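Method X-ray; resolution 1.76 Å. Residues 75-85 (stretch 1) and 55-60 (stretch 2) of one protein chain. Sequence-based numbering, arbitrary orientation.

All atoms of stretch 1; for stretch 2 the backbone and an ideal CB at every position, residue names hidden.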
ATOM      1  N   ARG A  75      -1.771 -30.595  19.445  1.00 32.67           N
ATOM      2  CA  ARG A  75      -2.926 -30.530  20.334  1.00 33.11           C
ATOM      3  C   ARG A  75      -3.831 -29.351  19.983  1.00 33.74           C
ATOM      4  O   ARG A  75      -5.061 -29.459  20.053  1.00 37.27           O
ATOM      5  CB  ARG A  75      -2.468 -30.442  21.789  1.00 34.99           C
ATOM      6  CG  ARG A  75      -3.620 -30.491  22.792  1.00 41.63           C
ATOM      7  CD  ARG A  75      -4.183 -31.911  22.944  1.00 51.05           C
ATOM      8  NE  ARG A  75      -5.456 -31.936  23.671  1.00 57.89           N
ATOM      9  CZ  ARG A  75      -6.591 -32.438  23.186  1.00 64.50           C
ATOM     10  NH1 ARG A  75      -6.619 -32.973  21.971  1.00 69.53           N
ATOM     11  NH2 ARG A  75      -7.705 -32.410  23.914  1.00 61.91           N
ATOM     12  N   VAL A  76      -3.242 -28.214  19.598  1.00 31.24           N
ATOM     13  CA  VAL A  76      -4.045 -27.081  19.132  1.00 31.00           C
ATOM     14  C   VAL A  76      -4.871 -27.481  17.915  1.00 30.06           C
ATOM     15  O   VAL A  76      -6.070 -27.190  17.833  1.00 35.77           O
ATOM     16  CB  VAL A  76      -3.142 -25.873  18.822  1.00 32.32           C
ATOM     17  CG1 VAL A  76      -3.918 -24.799  18.051  1.00 32.25           C
ATOM     18  CG2 VAL A  76      -2.563 -25.308  20.110  1.00 32.44           C
ATOM     19  N   PHE A  77      -4.241 -28.159  16.951  1.00 30.65           N
ATOM     20  CA  PHE A  77      -4.960 -28.586  15.753  1.00 29.43           C
ATOM     21  C   PHE A  77      -6.092 -29.545  16.097  1.00 29.79           C
ATOM     22  O   PHE A  77      -7.169 -29.484  15.488  1.00 36.41           O
ATOM     23  CB  PHE A  77      -4.009 -29.257  14.760  1.00 28.48           C
ATOM     24  CG  PHE A  77      -3.073 -28.310  14.054  1.00 30.66           C
ATOM     25  CD1 PHE A  77      -3.555 -27.226  13.329  1.00 28.06           C
ATOM     26  CD2 PHE A  77      -1.709 -28.538  14.070  1.00 31.13           C
ATOM     27  CE1 PHE A  77      -2.684 -26.364  12.674  1.00 29.21           C
ATOM     28  CE2 PHE A  77      -0.828 -27.682  13.398  1.00 28.53           C
ATOM     29  CZ  PHE A  77      -1.319 -26.596  12.703  1.00 27.08           C
ATOM     30  N   GLU A  78      -5.858 -30.464  17.042  1.00 30.57           N
ATOM     31  CA  GLU A  78      -6.910 -31.408  17.441  1.00 32.90           C
ATOM     32  C   GLU A  78      -8.125 -30.689  18.010  1.00 38.48           C
ATOM     33  O   GLU A  78      -9.271 -30.981  17.645  1.00 36.45           O
ATOM     34  CB  GLU A  78      -6.405 -32.390  18.499  1.00 42.57           C
ATOM     35  CG  GLU A  78      -5.203 -33.187  18.170  1.00 57.45           C
ATOM     36  CD  GLU A  78      -4.743 -33.998  19.367  1.00 64.43           C
ATOM     37  OE1 GLU A  78      -5.593 -34.315  20.234  1.00 56.26           O
ATOM     38  OE2 GLU A  78      -3.531 -34.300  19.448  1.00 70.59           O
ATOM     39  N   ILE A  79      -7.892 -29.805  18.976  1.00 38.23           N
ATOM     40  CA  ILE A  79      -8.990 -29.106  19.633  1.00 36.85           C
ATOM     41  C   ILE A  79      -9.746 -28.243  18.630  1.00 35.61           C
ATOM     42  O   ILE A  79     -10.982 -28.249  18.587  1.00 34.79           O
ATOM     43  CB  ILE A  79      -8.453 -28.275  20.813  1.00 38.87           C
ATOM     44  CG1 ILE A  79      -7.882 -29.214  21.882  1.00 37.22           C
ATOM     45  CG2 ILE A  79      -9.545 -27.370  21.408  1.00 35.88           C
ATOM     46  CD1 ILE A  79      -6.880 -28.542  22.803  1.00 41.83           C
ATOM     47  N   ALA A  80      -9.012 -27.512  17.784  1.00 33.55           N
ATOM     48  CA  ALA A  80      -9.660 -26.561  16.884  1.00 30.50           C
ATOM     49  C   ALA A  80     -10.673 -27.252  15.979  1.00 35.83           C
ATOM     50  O   ALA A  80     -11.820 -26.802  15.863  1.00 34.58           O
ATOM     51  CB  ALA A  80      -8.612 -25.810  16.056  1.00 29.00           C
ATOM     52  N   ILE A  81     -10.281 -28.360  15.338  1.00 34.46           N
ATOM     53  CA  ILE A  81     -11.221 -29.010  14.428  1.00 34.28           C
ATOM     54  C   ILE A  81     -12.301 -29.774  15.200  1.00 38.24           C
ATOM     55  O   ILE A  81     -13.425 -29.942  14.705  1.00 36.64           O
ATOM     56  CB  ILE A  81     -10.471 -29.908  13.427  1.00 36.75           C
ATOM     57  CG1 ILE A  81     -11.398 -30.307  12.274  1.00 38.73           C
ATOM     58  CG2 ILE A  81      -9.875 -31.135  14.107  1.00 36.75           C
ATOM     59  CD1 ILE A  81     -10.665 -30.871  11.083  1.00 39.32           C
ATOM     60  N   ASP A  82     -11.998 -30.245  16.408  1.00 33.01           N
ATOM     61  CA  ASP A  82     -13.039 -30.882  17.207  1.00 35.69           C
ATOM     62  C   ASP A  82     -14.099 -29.871  17.616  1.00 40.30           C
ATOM     63  O   ASP A  82     -15.296 -30.176  17.601  1.00 39.02           O
ATOM     64  CB  ASP A  82     -12.432 -31.543  18.438  1.00 41.86           C
ATOM     65  CG  ASP A  82     -13.475 -32.200  19.316  1.00 50.47           C
ATOM     66  OD1 ASP A  82     -14.021 -33.246  18.901  1.00 53.85           O
ATOM     67  OD2 ASP A  82     -13.749 -31.668  20.416  1.00 47.21           O
ATOM     68  N   GLU A  83     -13.678 -28.653  17.972  1.00 34.76           N
ATOM     69  CA  GLU A  83     -14.633 -27.639  18.402  1.00 41.25           C
ATOM     70  C   GLU A  83     -15.347 -26.992  17.220  1.00 42.88           C
ATOM     71  O   GLU A  83     -16.561 -26.752  17.281  1.00 40.64           O
ATOM     72  CB  GLU A  83     -13.919 -26.574  19.233  1.00 37.00           C
ATOM     73  CG  GLU A  83     -14.863 -25.564  19.854  1.00 32.35           C
ATOM     74  CD  GLU A  83     -15.814 -26.187  20.858  1.00 42.37           C
ATOM     75  OE1 GLU A  83     -15.408 -27.131  21.571  1.00 42.03           O
ATOM     76  OE2 GLU A  83     -16.968 -25.721  20.946  1.00 40.64           O
ATOM     77  N   ALA A  84     -14.613 -26.696  16.144  1.00 34.90           N
ATOM     78  CA  ALA A  84     -15.199 -25.981  15.015  1.00 35.24           C
ATOM     79  C   ALA A  84     -16.037 -26.888  14.126  1.00 44.32           C
ATOM     80  O   ALA A  84     -17.006 -26.415  13.515  1.00 42.64           O
ATOM     81  CB  ALA A  84     -14.100 -25.313  14.184  1.00 33.27           C
ATOM     82  N   LYS A  85     -15.681 -28.171  14.036  1.00 44.97           N
ATOM     83  CA  LYS A  85     -16.361 -29.153  13.175  1.00 45.93           C
ATOM     84  C   LYS A  85     -16.341 -28.621  11.742  1.00 48.31           C
ATOM     85  O   LYS A  85     -15.276 -28.184  11.274  1.00 47.09           O
ATOM     86  CB  LYS A  85     -17.731 -29.441  13.766  1.00 47.44           C
ATOM     87  CG  LYS A  85     -17.623 -30.092  15.136  1.00 51.03           C
ATOM     88  CD  LYS A  85     -18.958 -30.496  15.705  1.00 50.41           C
ATOM     89  CE  LYS A  85     -18.763 -31.483  16.845  1.00 57.65           C
ATOM     90  NZ  LYS A  85     -17.816 -30.957  17.870  1.00 54.66           N
ATOM     91  N   UNK A  55     -13.908 -18.278   8.463  1.00 29.29           N
ATOM     92  CA  UNK A  55     -12.920 -19.333   8.602  1.00 33.16           C
ATOM     93  C   UNK A  55     -12.005 -19.064   9.773  1.00 32.89           C
ATOM     94  O   UNK A  55     -12.005 -17.974  10.355  1.00 32.17           O
ATOM     95  CB  UNK A  55     -12.103 -19.479   7.317  1.00 33.16           C
ATOM     96  N   UNK A  56     -11.237 -20.095  10.132  1.00 26.73           N
ATOM     97  CA  UNK A  56     -10.192 -19.984  11.141  1.00 26.18           C
ATOM     98  C   UNK A  56      -8.865 -20.397  10.521  1.00 30.01           C
ATOM     99  O   UNK A  56      -8.795 -21.417   9.827  1.00 29.05           O
ATOM    100  CB  UNK A  56     -10.513 -20.841  12.367  1.00 26.18           C
ATOM    101  N   UNK A  57      -7.834 -19.587  10.754  1.00 25.39           N
ATOM    102  CA  UNK A  57      -6.464 -19.878  10.355  1.00 26.16           C
ATOM    103  C   UNK A  57      -5.723 -20.354  11.598  1.00 27.67           C
ATOM    104  O   UNK A  57      -5.439 -19.560  12.499  1.00 28.37           O
ATOM    105  CB  UNK A  57      -5.785 -18.658   9.729  1.00 26.16           C
ATOM    106  N   UNK A  58      -5.453 -21.656  11.671  1.00 26.39           N
ATOM    107  CA  UNK A  58      -4.969 -22.286  12.894  1.00 26.59           C
ATOM    108  C   UNK A  58      -3.474 -22.533  12.765  1.00 29.43           C
ATOM    109  O   UNK A  58      -3.010 -23.062  11.748  1.00 26.43           O
ATOM    110  CB  UNK A  58      -5.714 -23.592  13.175  1.00 26.59           C
ATOM    111  N   UNK A  59      -2.721 -22.143  13.790  1.00 27.20           N
ATOM    112  CA  UNK A  59      -1.294 -22.389  13.818  1.00 30.14           C
ATOM    113  C   UNK A  59      -0.451 -21.311  13.181  1.00 34.88           C
ATOM    114  O   UNK A  59       0.704 -21.580  12.834  1.00 29.84           O
ATOM    115  CB  UNK A  59      -0.998 -23.721  13.127  1.00 30.14           C
ATOM    116  N   UNK A  60      -0.991 -20.103  13.001  1.00 28.19           N
ATOM    117  CA  UNK A  60      -0.230 -19.013  12.425  1.00 30.55           C
ATOM    118  C   UNK A  60       0.620 -18.283  13.453  1.00 34.09           C
ATOM    119  O   UNK A  60       0.714 -18.662  14.624  1.00 27.65           O
ATOM    120  CB  UNK A  60      -1.177 -18.024  11.742  1.00 30.55           C
TER

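Residues 75-84 form a helix that runs nearly antiparallel to the strand 55-58, at 170° between their N-to-C directions and with a closest approach of 10.2 Å between the axes. The face it turns to the strand is apolar, made of Val76, Phe77, Ala80 and Ala84. Arg75 and Glu78, joined by a salt bridge with Arg75 NH1 only 2.4 Å from Glu78 OE1, take no part in the contact.

Position 55 begins the strand, with extended backbone angles (-163/168) and no atom of the helix within 5.5 Å of its ideal CB. The helix therefore sets no preference here, and many residues would be compatible with what is visible. The deposited residue is Gly55, which makes no contact with the helix.

At position 56 the CA-to-CB bond points toward the helix, where the last turn offers the small methyl group of Ala84. The two CA atoms are 8.7 Å apart, and nothing of the helix comes within 5.5 Å of the ideal CB, so the space calls for some length. An apolar chain such as leucine, isoleucine or methionine would suit, whereas alanine would leave the gap unfilled. The residue is Leu56, with chi1 m and chi2 t; its CD1 reaches to 4.4 Å from Ala84 CB, a loose apolar contact.

Position 57 follows the alternation of the strand, and its side chain lies out of reach of the helix. Stretch 1 gives no guidance, and polar, aromatic or aliphatic residues are all conceivable. It is Tyr57, whose hydroxyl is hydrogen-bonded elsewhere in the structure.

Position 58 is the centre of the contact. The CA of position 58 lies 6.9 Å from Phe77 CA, and its CB points toward the helix into a pocket bounded by Phe77, Ala80 and Val76. The ideal CB is already 4.1 Å from Phe77 CE1 and 4.6 Å from Ala80 CB, so a compact apolar residue is favoured; valine, alanine or perhaps isoleucine could be considered, and a charge would find no partner among these side chains. The deposited residue is Val58, with chi1 t. Its CG1 meets all three walls, at 3.7 Å from Phe77 CD1, 3.8 Å from Val76 CG1 and 4.0 Å from Ala80 CB. The backbone also takes part: Val58 O lies 3.4 Å from Phe77 CE1, at the edge of the ring and near its plane.

Position 59 leaves the strand with positive phi (89/19). An ideal CB would clash with Phe77 CZ at 2.9 Å and would also be jammed against the carbonyl oxygen of the preceding residue. The backbone angles call for glycine by themselves, and the clash with the ring argues against a side chain as well, so glycine is the clear expectation. Gly59 is found, its CA 4.4 Å from Phe77 CZ, so that the end of the ring sits against bare backbone.

Position 60 is out of reach of the helix, and its angles (-84/-174) do not demand glycine. Several residues would be possible; the deposited one is Gly60, which makes no contact with stretch 1.

Stretch 2 55-60: GLYVGG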
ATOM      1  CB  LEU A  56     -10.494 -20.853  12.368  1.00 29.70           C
ATOM      2  CG  LEU A  56     -11.721 -20.449  13.191  1.00 34.40           C
ATOM      3  CD1 LEU A  56     -11.981 -21.458  14.299  1.00 34.73           C
ATOM      4  CD2 LEU A  56     -11.547 -19.048  13.770  1.00 32.07           C
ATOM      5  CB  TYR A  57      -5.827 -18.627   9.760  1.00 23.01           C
ATOM      6  CG  TYR A  57      -4.497 -18.825   9.106  1.00 26.72           C
ATOM      7  CD1 TYR A  57      -4.406 -19.263   7.791  1.00 25.36           C
ATOM      8  CD2 TYR A  57      -3.324 -18.513   9.782  1.00 27.30           C
ATOM      9  CE1 TYR A  57      -3.167 -19.406   7.171  1.00 26.38           C
ATOM     10  CE2 TYR A  57      -2.093 -18.656   9.173  1.00 24.74           C
ATOM     11  CZ  TYR A  57      -2.023 -19.103   7.872  1.00 29.85           C
ATOM     12  OH  TYR A  57      -0.792 -19.233   7.270  1.00 29.68           O
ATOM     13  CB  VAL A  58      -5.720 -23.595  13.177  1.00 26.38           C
ATOM     14  CG1 VAL A  58      -5.279 -24.173  14.516  1.00 28.66           C
ATOM     15  CG2 VAL A  58      -7.241 -23.348  13.172  1.00 32.63           C
TER
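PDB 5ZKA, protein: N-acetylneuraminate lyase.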